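Local atomic coordinates of cellulose 1,4-beta-cellobiosidase (Thermobifida fusca, PDB entry 4JJJ), a protein that probably cleaves cellulose chains to release cellobiose, the chain here being the family 48 glycoside hydrolase module of a longer, multi-domain cellulase. Residues M37-P42 against E181-T186; M146-D151 against N173-G178; E185-P190 against L585-F590. The protein carries 1 engineered substitution. All coordinates share one frame; numbering follows the deposited sequence.

Overall arrangement
Contacts 1 and 2 line the glycan sites, and contact 3 lies farther out. Contact 2 sits deepest, its centre about 11 Å from that of contact 1 and about 13 Å from that of contact 3, and it binds one glycan, while contact 1 touches a second glycan through Glu40 and Ala41. Trp148 of contact 2 and Pro42 of contact 1 bring side chains to about 7 and 6 Å of that of Glu51, the predicted proton donor. Tyr175 OH probably hydrogen-bonds Ala41 O, tying contact 2 to contact 1. Contacts 1 and 3, about 10 Å apart between centres, share Glu185, which binds the calcium ion, and Thr186, and Asn173 joins His189 in one sheet.

Contact 1 of 3, residues M37-P42 against E181-T186; sequences MIVEAP and ESVWET. With CA (calcium ion), chain E; GLC (alpha-D-glucopyranose), chain C; BGC (beta-D-glucopyranose), chain B; BGC (beta-D-glucopyranose), chain D.
Val39 sets one methyl on the indole of Trp184. Its CG1 stands 3.5 Å from the centroid of the six-membered ring and only 8° off the ring normal, a CH-pi contact over the face. CB comes in as well, 3.6 Å from CH2 of Trp184. With CG1 anti to the backbone N (chi1 -180°), this branch is the one delivered to the ring, and the two side chains cross obliquely. Val183 packs alongside. Its CG2 lies 3.8 Å from Val39 CG1, and the same methyl rests against two carbonyl oxygens, Ala41 O at 3.6 Å and Pro42 O, both of which face it from the same side. Within the loop 37-42, Glu40 N bonds back to Pro42 O; Ala41 O is also held by Tyr175 OH.

Both segments are loops of a family 48 hydrolase, whose fold is an (alpha/alpha)6 barrel. The second is a type I turn from Ser182 to Glu185, doubled by an ST turn in which Ser182 OG accepts from Trp184 N. Glu185 braces it: OE1 takes Ser182 N on its anti lone pair at 2.9 Å, and Ser182 OG meets the same oxygen from above the carboxylate plane. Both carboxylate oxygens also bind the calcium ion, OE1 at 2.4 Å, with Arg180 O, Asp408, Glu560 and two waters completing the site. The turn that presents Val183 and Trp184 is therefore anchored to the metal.

Glu40 heads away from the valine-tryptophan pair. Its OE2 accepts from O2 of a glucose unit (chain D) at 2.7 Å and has His32 NE2 as a further partner, while OE1 forms a salt bridge with Arg619 in the glycan pocket.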
loop_
_atom_site.group_PDB
_atom_site.type_symbol
_atom_site.label_atom_id
_atom_site.label_comp_id
_atom_site.label_asym_id
_atom_site.label_seq_id
_atom_site.Cartn_x
_atom_site.Cartn_y
_atom_site.Cartn_z
ATOM N N MET A 37 -17.313 7.961 6.353
ATOM C CA MET A 37 -17.017 7.247 7.658
ATOM C C MET A 37 -16.511 5.844 7.387
ATOM O O MET A 37 -17.311 4.897 7.206
ATOM C CB MET A 37 -18.184 7.260 8.619
ATOM C CG MET A 37 -17.844 6.652 10.007
ATOM S SD MET A 37 -19.033 7.081 11.292
ATOM C CE MET A 37 -18.339 6.192 12.652
ATOM N N ILE A 38 -15.188 5.728 7.420
ATOM C CA ILE A 38 -14.525 4.510 7.097
ATOM C C ILE A 38 -13.150 4.569 7.726
ATOM O O ILE A 38 -12.429 5.553 7.581
ATOM C CB ILE A 38 -14.451 4.287 5.532
ATOM C CG1 ILE A 38 -13.748 2.946 5.201
ATOM C CG2 ILE A 38 -13.819 5.442 4.824
ATOM C CD1 ILE A 38 -14.058 2.537 3.783
ATOM N N VAL A 39 -12.786 3.502 8.453
ATOM C CA VAL A 39 -11.565 3.483 9.219
ATOM C C VAL A 39 -10.904 2.086 9.062
ATOM O O VAL A 39 -11.411 1.056 9.548
ATOM C CB VAL A 39 -11.806 3.771 10.737
ATOM C CG1 VAL A 39 -10.530 3.753 11.505
ATOM C CG2 VAL A 39 -12.605 5.123 10.848
ATOM N N GLU A 40 -9.810 2.043 8.273
ATOM C CA GLU A 40 -9.250 0.721 7.912
ATOM C C GLU A 40 -7.780 0.749 7.584
ATOM O O GLU A 40 -7.041 -0.183 7.880
ATOM C CB GLU A 40 -10.064 0.016 6.817
ATOM C CG GLU A 40 -10.154 0.764 5.491
ATOM C CD GLU A 40 -11.307 0.281 4.574
ATOM O OE1 GLU A 40 -12.213 -0.408 5.060
ATOM O OE2 GLU A 40 -11.125 0.602 3.363
ATOM N N ALA A 41 -7.310 1.767 6.904
ATOM C CA ALA A 41 -5.938 1.993 6.554
ATOM C C ALA A 41 -5.696 3.487 6.514
ATOM O O ALA A 41 -5.104 3.979 7.426
ATOM C CB ALA A 41 -5.433 1.233 5.306
ATOM N N PRO A 42 -6.380 4.232 5.626
ATOM C CA PRO A 42 -6.742 5.624 5.920
ATOM C C PRO A 42 -7.783 5.564 7.039
ATOM O O PRO A 42 -8.378 4.500 7.268
ATOM C CB PRO A 42 -7.270 6.165 4.593
ATOM C CG PRO A 42 -7.863 4.981 3.973
ATOM C CD PRO A 42 -6.981 3.790 4.301
ATOM N N GLU A 181 0.601 -0.098 16.804
ATOM C CA GLU A 181 -0.232 1.112 16.648
ATOM C C GLU A 181 -1.180 0.833 15.432
ATOM O O GLU A 181 -0.749 0.964 14.277
ATOM C CB GLU A 181 0.623 2.340 16.414
ATOM C CG GLU A 181 -0.184 3.610 16.277
ATOM C CD GLU A 181 0.582 4.765 15.747
ATOM O OE1 GLU A 181 1.375 4.612 14.739
ATOM O OE2 GLU A 181 0.576 5.901 16.372
ATOM N N SER A 182 -2.436 0.511 15.719
ATOM C CA SER A 182 -3.438 0.313 14.689
ATOM C C SER A 182 -3.969 1.663 14.133
ATOM O O SER A 182 -3.611 2.756 14.574
ATOM C CB SER A 182 -4.551 -0.407 15.292
ATOM O OG SER A 182 -5.443 0.461 16.034
ATOM N N VAL A 183 -4.798 1.533 13.081
ATOM C CA VAL A 183 -5.489 2.708 12.459
ATOM C C VAL A 183 -6.228 3.511 13.496
ATOM O O VAL A 183 -6.466 4.718 13.364
ATOM C CB VAL A 183 -6.418 2.184 11.331
ATOM C CG1 VAL A 183 -7.505 1.283 11.900
ATOM C CG2 VAL A 183 -6.917 3.340 10.467
ATOM N N TRP A 184 -6.670 2.839 14.588
ATOM C CA TRP A 184 -7.468 3.473 15.687
ATOM C C TRP A 184 -6.605 4.258 16.657
ATOM O O TRP A 184 -7.169 4.979 17.467
ATOM C CB TRP A 184 -8.232 2.437 16.449
ATOM C CG TRP A 184 -9.142 1.648 15.619
ATOM C CD1 TRP A 184 -8.846 0.469 14.987
ATOM C CD2 TRP A 184 -10.385 2.078 15.116
ATOM N NE1 TRP A 184 -9.929 0.079 14.195
ATOM C CE2 TRP A 184 -10.883 1.063 14.259
ATOM C CE3 TRP A 184 -11.183 3.181 15.373
ATOM C CZ2 TRP A 184 -12.124 1.189 13.590
ATOM C CZ3 TRP A 184 -12.406 3.292 14.726
ATOM C CH2 TRP A 184 -12.873 2.310 13.891
ATOM N N GLU A 185 -5.269 4.090 16.586
ATOM C CA GLU A 185 -4.343 4.519 17.665
ATOM C C GLU A 185 -3.345 5.542 17.257
ATOM O O GLU A 185 -2.453 5.841 18.013
ATOM C CB GLU A 185 -3.679 3.273 18.259
ATOM C CG GLU A 185 -4.647 2.307 18.996
ATOM C CD GLU A 185 -4.088 0.961 19.262
ATOM O OE1 GLU A 185 -3.484 0.388 18.367
ATOM O OE2 GLU A 185 -4.255 0.404 20.340
ATOM N N THR A 186 -3.487 6.140 16.055
ATOM C CA THR A 186 -2.552 7.124 15.523
ATOM C C THR A 186 -3.005 8.542 15.921
ATOM O O THR A 186 -4.165 8.776 16.293
ATOM C CB THR A 186 -2.577 7.113 13.970
ATOM O OG1 THR A 186 -3.967 7.403 13.568
ATOM C CG2 THR A 186 -2.124 5.732 13.467
HETATM CA CA CA E . -2.733 -1.555 19.511
HETATM C C1 GLC C . -11.990 -5.131 5.021
HETATM C C2 GLC C . -10.592 -5.306 5.458
HETATM C C3 GLC C . -9.772 -4.017 5.186
HETATM C C4 GLC C . -9.865 -3.619 3.709
HETATM C C5 GLC C . -11.356 -3.568 3.364
HETATM C C6 GLC C . -11.680 -3.297 1.924
HETATM O O1 GLC C . -12.420 -4.105 5.826
HETATM O O2 GLC C . -10.574 -5.459 6.944
HETATM O O3 GLC C . -8.432 -4.152 5.629
HETATM O O4 GLC C . -9.330 -2.290 3.531
HETATM O O5 GLC C . -11.971 -4.828 3.643
HETATM O O6 GLC C . -11.196 -4.345 1.159
HETATM C C2 BGC B . -10.166 -5.579 5.345
HETATM C C3 BGC B . -9.414 -4.277 5.090
HETATM C C4 BGC B . -9.783 -3.698 3.708
HETATM C C5 BGC B . -11.289 -3.676 3.383
HETATM C C6 BGC B . -11.588 -3.419 1.904
HETATM C C1 BGC B . -11.637 -5.427 5.043
HETATM O O1 BGC B . -12.243 -6.746 5.247
HETATM O O2 BGC B . -9.908 -5.877 6.758
HETATM O O3 BGC B . -8.000 -4.479 5.174
HETATM O O4 BGC B . -9.306 -2.361 3.546
HETATM O O5 BGC B . -11.875 -4.938 3.700
HETATM O O6 BGC B . -11.132 -4.449 1.065
HETATM C C2 BGC D . -8.050 -0.782 2.321
HETATM C C3 BGC D . -6.830 -0.550 1.432
HETATM C C4 BGC D . -5.575 -1.238 2.046
HETATM C C5 BGC D . -5.862 -2.699 2.476
HETATM C C6 BGC D . -4.685 -3.272 3.230
HETATM C C1 BGC D . -8.248 -2.253 2.636
HETATM O O2 BGC D . -9.219 -0.323 1.657
HETATM O O3 BGC D . -6.661 0.882 1.295
HETATM O O4 BGC D . -4.511 -1.184 1.075
HETATM O O5 BGC D . -7.044 -2.701 3.288
HETATM O O6 BGC D . -4.378 -2.486 4.366
HETATM O O HOH W 1 -1.735 -3.824 19.930
HETATM O O HOH W 2 -1.439 -0.780 21.305
#

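Contact 2 of 3, residues M146-D151 against N173-G178; sequences MHWLLD and NTYQRG. With BGC (beta-D-glucopyranose), chain F; BGC (beta-D-glucopyranose), chain G; BGC (beta-D-glucopyranose), chain H.
Asn173 OD1 is gripped by three groups. The indole NE1 of Trp148 reaches it at 2.9 Å, the O2 hydroxyl of one glucose unit (chain G) donates to it, and Thr174 N adds a weak bond. The indole N-H lies above the carbonyl plane by 35°, yet the oxygen is almost in the ring plane of Trp148, at its edge, and the amide plane is turned 78° from the indole. Asn173 CG is anti to the backbone N (chi1 -164°), which carries the amide out to this edge. From the other end of the amide, ND2 donates to O3 of the same sugar at 2.9 Å.

Trp148 is packed on both faces. Over one lies the glucose of chain F, with C5 3.5 Å above the plane; over the centre of the opposite face sits Leu149 CB. At the benzo end, Trp148 CH2 meets Tyr175 CE2 at 3.8 Å, lying in the plane of the tyrosine ring at its edge, and the two rings are oblique. Tyr175 OH is spent on Ala41 O. Leu149 CD2 touches Thr174 CG2.

The contact joins strand 149-151 to the end of strand 170-173 in a four-stranded antiparallel sheet, and continues into the loop where Gln176 NE2 donates to O6 of the glucose of chain H at 2.9 Å. An alanine in place of Trp148 would probably leave Asn173 OD1 without its indole donor, Leu149 CB without its ring, and the chain F glucose without an aromatic platform. Flat aromatic carbon against one sugar and a doubly engaged amide beside the next suit a site that holds a beta-1,4-linked chain in a defined orientation.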
loop_
_atom_site.group_PDB
_atom_site.type_symbol
_atom_site.label_atom_id
_atom_site.label_comp_id
_atom_site.label_asym_id
_atom_site.label_seq_id
_atom_site.Cartn_x
_atom_site.Cartn_y
_atom_site.Cartn_z
ATOM N N MET A 146 5.361 8.649 -5.076
ATOM C CA MET A 146 4.169 9.187 -4.377
ATOM C C MET A 146 4.322 9.164 -2.876
ATOM O O MET A 146 4.733 8.144 -2.298
ATOM C CB MET A 146 2.914 8.456 -4.806
ATOM C CG MET A 146 2.597 8.529 -6.280
ATOM S SD MET A 146 0.929 7.907 -6.663
ATOM C CE MET A 146 1.321 6.266 -7.127
ATOM N N HIS A 147 3.859 10.209 -2.181
ATOM C CA HIS A 147 3.572 10.109 -0.761
ATOM C C HIS A 147 2.269 9.323 -0.572
ATOM O O HIS A 147 1.427 9.261 -1.457
ATOM C CB HIS A 147 3.470 11.485 -0.143
ATOM C CG HIS A 147 3.059 11.484 1.294
ATOM N ND1 HIS A 147 3.823 10.959 2.298
ATOM C CD2 HIS A 147 1.904 11.889 1.889
ATOM C CE1 HIS A 147 3.203 11.046 3.444
ATOM N NE2 HIS A 147 2.040 11.626 3.241
ATOM N N TRP A 148 2.094 8.674 0.586
ATOM C CA TRP A 148 1.030 7.674 0.646
ATOM C C TRP A 148 -0.377 8.198 0.912
ATOM O O TRP A 148 -1.332 7.476 0.592
ATOM C CB TRP A 148 1.385 6.554 1.653
ATOM C CG TRP A 148 0.888 6.742 3.062
ATOM C CD1 TRP A 148 1.457 7.473 4.099
ATOM C CD2 TRP A 148 -0.309 6.156 3.630
ATOM N NE1 TRP A 148 0.683 7.346 5.199
ATOM C CE2 TRP A 148 -0.407 6.579 4.965
ATOM C CE3 TRP A 148 -1.325 5.334 3.116
ATOM C CZ2 TRP A 148 -1.429 6.138 5.802
ATOM C CZ3 TRP A 148 -2.354 4.892 3.967
ATOM C CH2 TRP A 148 -2.389 5.298 5.304
ATOM N N LEU A 149 -0.481 9.330 1.560
ATOM C CA LEU A 149 -1.780 9.764 2.178
ATOM C C LEU A 149 -1.940 11.270 2.058
ATOM O O LEU A 149 -1.031 12.102 2.401
ATOM C CB LEU A 149 -1.804 9.498 3.683
ATOM C CG LEU A 149 -3.127 9.595 4.408
ATOM C CD1 LEU A 149 -4.172 8.626 3.941
ATOM C CD2 LEU A 149 -2.831 9.557 5.877
ATOM N N LEU A 150 -3.098 11.658 1.488
ATOM C CA LEU A 150 -3.570 13.061 1.418
ATOM C C LEU A 150 -4.867 13.212 2.134
ATOM O O LEU A 150 -5.635 12.253 2.288
ATOM C CB LEU A 150 -3.791 13.507 -0.006
ATOM C CG LEU A 150 -2.579 13.454 -0.961
ATOM C CD1 LEU A 150 -3.065 13.715 -2.379
ATOM C CD2 LEU A 150 -1.512 14.470 -0.588
ATOM N N ASP A 151 -5.156 14.446 2.541
ATOM C CA ASP A 151 -6.456 14.834 3.045
ATOM C C ASP A 151 -7.129 15.706 1.974
ATOM O O ASP A 151 -6.774 16.841 1.875
ATOM C CB ASP A 151 -6.296 15.573 4.354
ATOM C CG ASP A 151 -7.587 16.005 4.977
ATOM O OD1 ASP A 151 -8.709 15.749 4.453
ATOM O OD2 ASP A 151 -7.530 16.478 6.188
ATOM N N ASN A 173 0.180 12.348 7.508
ATOM C CA ASN A 173 0.586 11.003 7.855
ATOM C C ASN A 173 -0.053 10.645 9.171
ATOM O O ASN A 173 -0.624 11.520 9.862
ATOM C CB ASN A 173 2.116 10.867 7.843
ATOM C CG ASN A 173 2.610 9.480 7.820
ATOM O OD1 ASN A 173 1.939 8.518 7.486
ATOM N ND2 ASN A 173 3.890 9.363 8.186
ATOM N N THR A 174 -0.077 9.371 9.462
ATOM C CA THR A 174 -0.727 8.821 10.657
ATOM C C THR A 174 0.261 7.840 11.333
ATOM O O THR A 174 0.875 8.194 12.332
ATOM C CB THR A 174 -2.035 8.168 10.313
ATOM O OG1 THR A 174 -1.777 7.142 9.310
ATOM C CG2 THR A 174 -3.085 9.174 9.788
ATOM N N TYR A 175 0.446 6.638 10.805
ATOM C CA TYR A 175 1.321 5.660 11.463
ATOM C C TYR A 175 2.702 6.179 11.709
ATOM O O TYR A 175 3.397 6.628 10.796
ATOM C CB TYR A 175 1.363 4.375 10.582
ATOM C CG TYR A 175 0.015 3.844 10.270
ATOM C CD1 TYR A 175 -0.678 3.140 11.181
ATOM C CD2 TYR A 175 -0.529 4.078 9.030
ATOM C CE1 TYR A 175 -2.004 2.749 10.943
ATOM C CE2 TYR A 175 -1.833 3.694 8.731
ATOM C CZ TYR A 175 -2.548 2.986 9.651
ATOM O OH TYR A 175 -3.833 2.497 9.471
ATOM N N GLN A 176 3.097 6.022 12.985
ATOM C CA GLN A 176 4.402 6.441 13.468
ATOM C C GLN A 176 4.964 5.583 14.616
ATOM O O GLN A 176 6.201 5.638 14.870
ATOM C CB GLN A 176 4.502 7.891 13.991
ATOM C CG GLN A 176 4.225 8.988 13.048
ATOM C CD GLN A 176 5.411 9.292 12.169
ATOM O OE1 GLN A 176 6.375 10.046 12.562
ATOM N NE2 GLN A 176 5.411 8.727 10.989
ATOM N N ARG A 177 4.160 4.788 15.241
ATOM C CA ARG A 177 4.531 4.237 16.606
ATOM C C ARG A 177 4.544 2.752 16.659
ATOM O O ARG A 177 4.195 2.083 17.640
ATOM C CB ARG A 177 3.646 4.885 17.726
ATOM C CG ARG A 177 3.916 6.408 17.767
ATOM C CD ARG A 177 3.171 7.137 18.874
ATOM N NE ARG A 177 1.760 7.100 18.714
ATOM C CZ ARG A 177 0.862 7.621 19.534
ATOM N NH1 ARG A 177 1.295 8.229 20.613
ATOM N NH2 ARG A 177 -0.442 7.579 19.253
ATOM N N GLY A 178 5.022 2.187 15.561
ATOM C CA GLY A 178 5.398 0.777 15.601
ATOM C C GLY A 178 4.274 -0.228 15.341
ATOM O O GLY A 178 3.127 0.111 14.889
HETATM C C2 BGC F . 0.422 1.284 5.414
HETATM C C3 BGC F . 1.076 2.197 6.451
HETATM C C4 BGC F . 2.258 2.868 5.829
HETATM C C5 BGC F . 1.952 3.615 4.559
HETATM C C6 BGC F . 3.160 4.271 3.900
HETATM C C1 BGC F . 0.243 2.073 4.149
HETATM O O1 BGC F . -0.285 1.214 3.126
HETATM O O2 BGC F . -0.829 0.713 5.857
HETATM O O3 BGC F . 1.517 1.339 7.533
HETATM O O4 BGC F . 2.565 3.916 6.814
HETATM O O5 BGC F . 1.416 2.659 3.629
HETATM O O6 BGC F . 4.170 3.247 3.666
HETATM C C2 BGC G . 4.175 5.620 7.542
HETATM C C3 BGC G . 5.600 5.791 7.923
HETATM C C4 BGC G . 6.076 4.759 8.959
HETATM C C5 BGC G . 5.649 3.376 8.405
HETATM C C6 BGC G . 6.132 2.302 9.369
HETATM C C1 BGC G . 3.940 4.187 7.095
HETATM O O2 BGC G . 3.806 6.540 6.547
HETATM O O3 BGC G . 5.729 7.097 8.354
HETATM O O4 BGC G . 7.528 4.723 9.034
HETATM O O5 BGC G . 4.254 3.277 8.134
HETATM O O6 BGC G . 5.236 2.315 10.500
HETATM C C2 BGC H . 9.553 5.092 10.165
HETATM C C3 BGC H . 10.352 6.090 10.978
HETATM C C4 BGC H . 10.333 7.481 10.371
HETATM C C5 BGC H . 8.934 7.919 10.027
HETATM C C6 BGC H . 8.812 9.182 9.260
HETATM C C1 BGC H . 8.139 5.673 9.914
HETATM O O2 BGC H . 9.478 3.807 10.768
HETATM O O3 BGC H . 11.723 5.625 11.109
HETATM O O4 BGC H . 10.870 8.359 11.418
HETATM O O5 BGC H . 8.261 6.903 9.220
HETATM O O6 BGC H . 7.462 9.568 9.081
#

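Contact 3 of 3, residues E185-P190 against L585-F590; sequences ETIPHP and LSIRSF. With CA (calcium ion), chain E.
Arg588 reaches across to Pro188 and Thr186 with the far end of its side chain. From CB, CG lies anti to the carbonyl carbon (chi1 -61°), and the chain then runs extended through CD to NE. NE is the first atom to meet the other segment, 3.8 Å from Pro188 CG. CZ is equally near CG and CD of that proline, and Pro188 CD packs 3.4 Å above one face of the guanidinium, toward its rim. At the tip NH2 donates to Thr186 O at 3.2 Å, coming from 59° above the carbonyl plane, and also forms a salt bridge with Asp43. Thr186 OG1 sits at the guanidinium edge, 2.9 Å from NH2. The last nitrogen, NH1, donates to Phe584 O and to a water at 2.9 Å, which in turn donates to Thr186 O. That carbonyl is thus approached by the arginine both directly and through water.

In the family 48 fold this joins the type I turn Leu585 to Arg588, which precedes helix 597-604, to the run from the calcium ligand Glu185 into strand 189-190, an outer strand of an antiparallel sheet. Beside the guanidinium, Ile587 CD1 packs against Thr186 O, and it lies 4.0 Å from Pro188 CD and 4.1 Å from Ile187 CG1.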
loop_
_atom_site.group_PDB
_atom_site.type_symbol
_atom_site.label_atom_id
_atom_site.label_comp_id
_atom_site.label_asym_id
_atom_site.label_seq_id
_atom_site.Cartn_x
_atom_site.Cartn_y
_atom_site.Cartn_z
ATOM N N GLU A 185 -5.269 4.090 16.586
ATOM C CA GLU A 185 -4.343 4.519 17.665
ATOM C C GLU A 185 -3.345 5.542 17.257
ATOM O O GLU A 185 -2.453 5.841 18.013
ATOM C CB GLU A 185 -3.679 3.273 18.259
ATOM C CG GLU A 185 -4.647 2.307 18.996
ATOM C CD GLU A 185 -4.088 0.961 19.262
ATOM O OE1 GLU A 185 -3.484 0.388 18.367
ATOM O OE2 GLU A 185 -4.255 0.404 20.340
ATOM N N THR A 186 -3.487 6.140 16.055
ATOM C CA THR A 186 -2.552 7.124 15.523
ATOM C C THR A 186 -3.005 8.542 15.921
ATOM O O THR A 186 -4.165 8.776 16.293
ATOM C CB THR A 186 -2.577 7.113 13.970
ATOM O OG1 THR A 186 -3.967 7.403 13.568
ATOM C CG2 THR A 186 -2.124 5.732 13.467
ATOM N N ILE A 187 -2.089 9.477 15.793
ATOM C CA ILE A 187 -2.369 10.912 15.908
ATOM C C ILE A 187 -2.024 11.496 14.501
ATOM O O ILE A 187 -0.857 11.669 14.129
ATOM C CB ILE A 187 -1.565 11.595 17.052
ATOM C CG1 ILE A 187 -1.909 10.913 18.377
ATOM C CG2 ILE A 187 -1.816 13.084 16.981
ATOM C CD1 ILE A 187 -0.932 11.257 19.460
ATOM N N PRO A 188 -3.096 11.771 13.682
ATOM C CA PRO A 188 -2.858 12.370 12.396
ATOM C C PRO A 188 -2.118 13.704 12.506
ATOM O O PRO A 188 -2.440 14.511 13.369
ATOM C CB PRO A 188 -4.252 12.495 11.736
ATOM C CG PRO A 188 -5.066 11.463 12.506
ATOM C CD PRO A 188 -4.535 11.601 13.962
ATOM N N HIS A 189 -1.231 13.887 11.579
ATOM C CA HIS A 189 -0.317 15.026 11.595
ATOM C C HIS A 189 0.125 15.459 10.210
ATOM O O HIS A 189 0.037 14.720 9.202
ATOM C CB HIS A 189 0.874 14.688 12.487
ATOM C CG HIS A 189 1.650 13.495 12.042
ATOM N ND1 HIS A 189 1.320 12.194 12.364
ATOM C CD2 HIS A 189 2.687 13.416 11.210
ATOM C CE1 HIS A 189 2.170 11.364 11.784
ATOM N NE2 HIS A 189 3.028 12.073 11.099
ATOM N N PRO A 190 0.604 16.715 10.108
ATOM C CA PRO A 190 1.016 17.220 8.788
ATOM C C PRO A 190 2.414 16.640 8.414
ATOM O O PRO A 190 3.358 16.550 9.266
ATOM C CB PRO A 190 1.202 18.716 9.023
ATOM C CG PRO A 190 1.506 18.827 10.473
ATOM C CD PRO A 190 0.733 17.757 11.170
ATOM N N LEU A 585 -11.891 9.336 18.553
ATOM C CA LEU A 585 -12.939 10.284 18.289
ATOM C C LEU A 585 -12.662 11.667 18.829
ATOM O O LEU A 585 -12.914 12.653 18.120
ATOM C CB LEU A 585 -14.282 9.784 18.807
ATOM C CG LEU A 585 -15.419 10.774 18.665
ATOM C CD1 LEU A 585 -15.786 10.958 17.217
ATOM C CD2 LEU A 585 -16.607 10.287 19.481
ATOM N N SER A 586 -12.095 11.759 20.027
ATOM C CA SER A 586 -11.885 13.069 20.593
ATOM C C SER A 586 -10.854 13.929 19.871
ATOM O O SER A 586 -10.909 15.193 19.946
ATOM C CB SER A 586 -11.601 13.020 22.119
ATOM O OG SER A 586 -10.254 12.751 22.359
ATOM N N ILE A 587 -9.951 13.330 19.073
ATOM C CA ILE A 587 -9.047 14.111 18.255
ATOM C C ILE A 587 -9.462 14.130 16.786
ATOM O O ILE A 587 -8.710 14.616 15.917
ATOM C CB ILE A 587 -7.588 13.662 18.372
ATOM C CG1 ILE A 587 -7.294 12.198 17.967
ATOM C CG2 ILE A 587 -7.149 13.807 19.778
ATOM C CD1 ILE A 587 -5.842 11.931 17.711
ATOM N N ARG A 588 -10.676 13.638 16.574
ATOM C CA ARG A 588 -11.351 13.679 15.240
ATOM C C ARG A 588 -12.861 14.036 15.423
ATOM O O ARG A 588 -13.756 13.370 14.938
ATOM C CB ARG A 588 -11.217 12.321 14.522
ATOM C CG ARG A 588 -9.773 11.921 14.264
ATOM C CD ARG A 588 -9.754 10.507 13.719
ATOM N NE ARG A 588 -8.438 9.935 13.430
ATOM C CZ ARG A 588 -7.634 9.436 14.382
ATOM N NH1 ARG A 588 -7.906 9.505 15.642
ATOM N NH2 ARG A 588 -6.480 8.827 14.049
ATOM N N SER A 589 -13.100 15.140 16.149
ATOM C CA SER A 589 -14.428 15.421 16.647
ATOM C C SER A 589 -15.403 15.777 15.551
ATOM O O SER A 589 -16.598 15.652 15.753
ATOM C CB SER A 589 -14.437 16.495 17.755
ATOM O OG SER A 589 -14.098 17.727 17.246
ATOM N N PHE A 590 -14.868 16.126 14.419
ATOM C CA PHE A 590 -15.674 16.326 13.211
ATOM C C PHE A 590 -16.536 15.093 12.836
ATOM O O PHE A 590 -17.486 15.196 12.086
ATOM C CB PHE A 590 -14.825 16.769 12.024
ATOM C CG PHE A 590 -13.622 15.888 11.752
ATOM C CD1 PHE A 590 -13.725 14.700 11.100
ATOM C CD2 PHE A 590 -12.380 16.283 12.202
ATOM C CE1 PHE A 590 -12.628 13.860 10.887
ATOM C CE2 PHE A 590 -11.290 15.490 11.941
ATOM C CZ PHE A 590 -11.404 14.298 11.362
HETATM CA CA CA E . -2.733 -1.555 19.511
HETATM O O HOH W 3 -6.441 7.722 17.393
HETATM O O HOH W 1 -1.735 -3.824 19.930
HETATM O O HOH W 2 -1.439 -0.780 21.305
#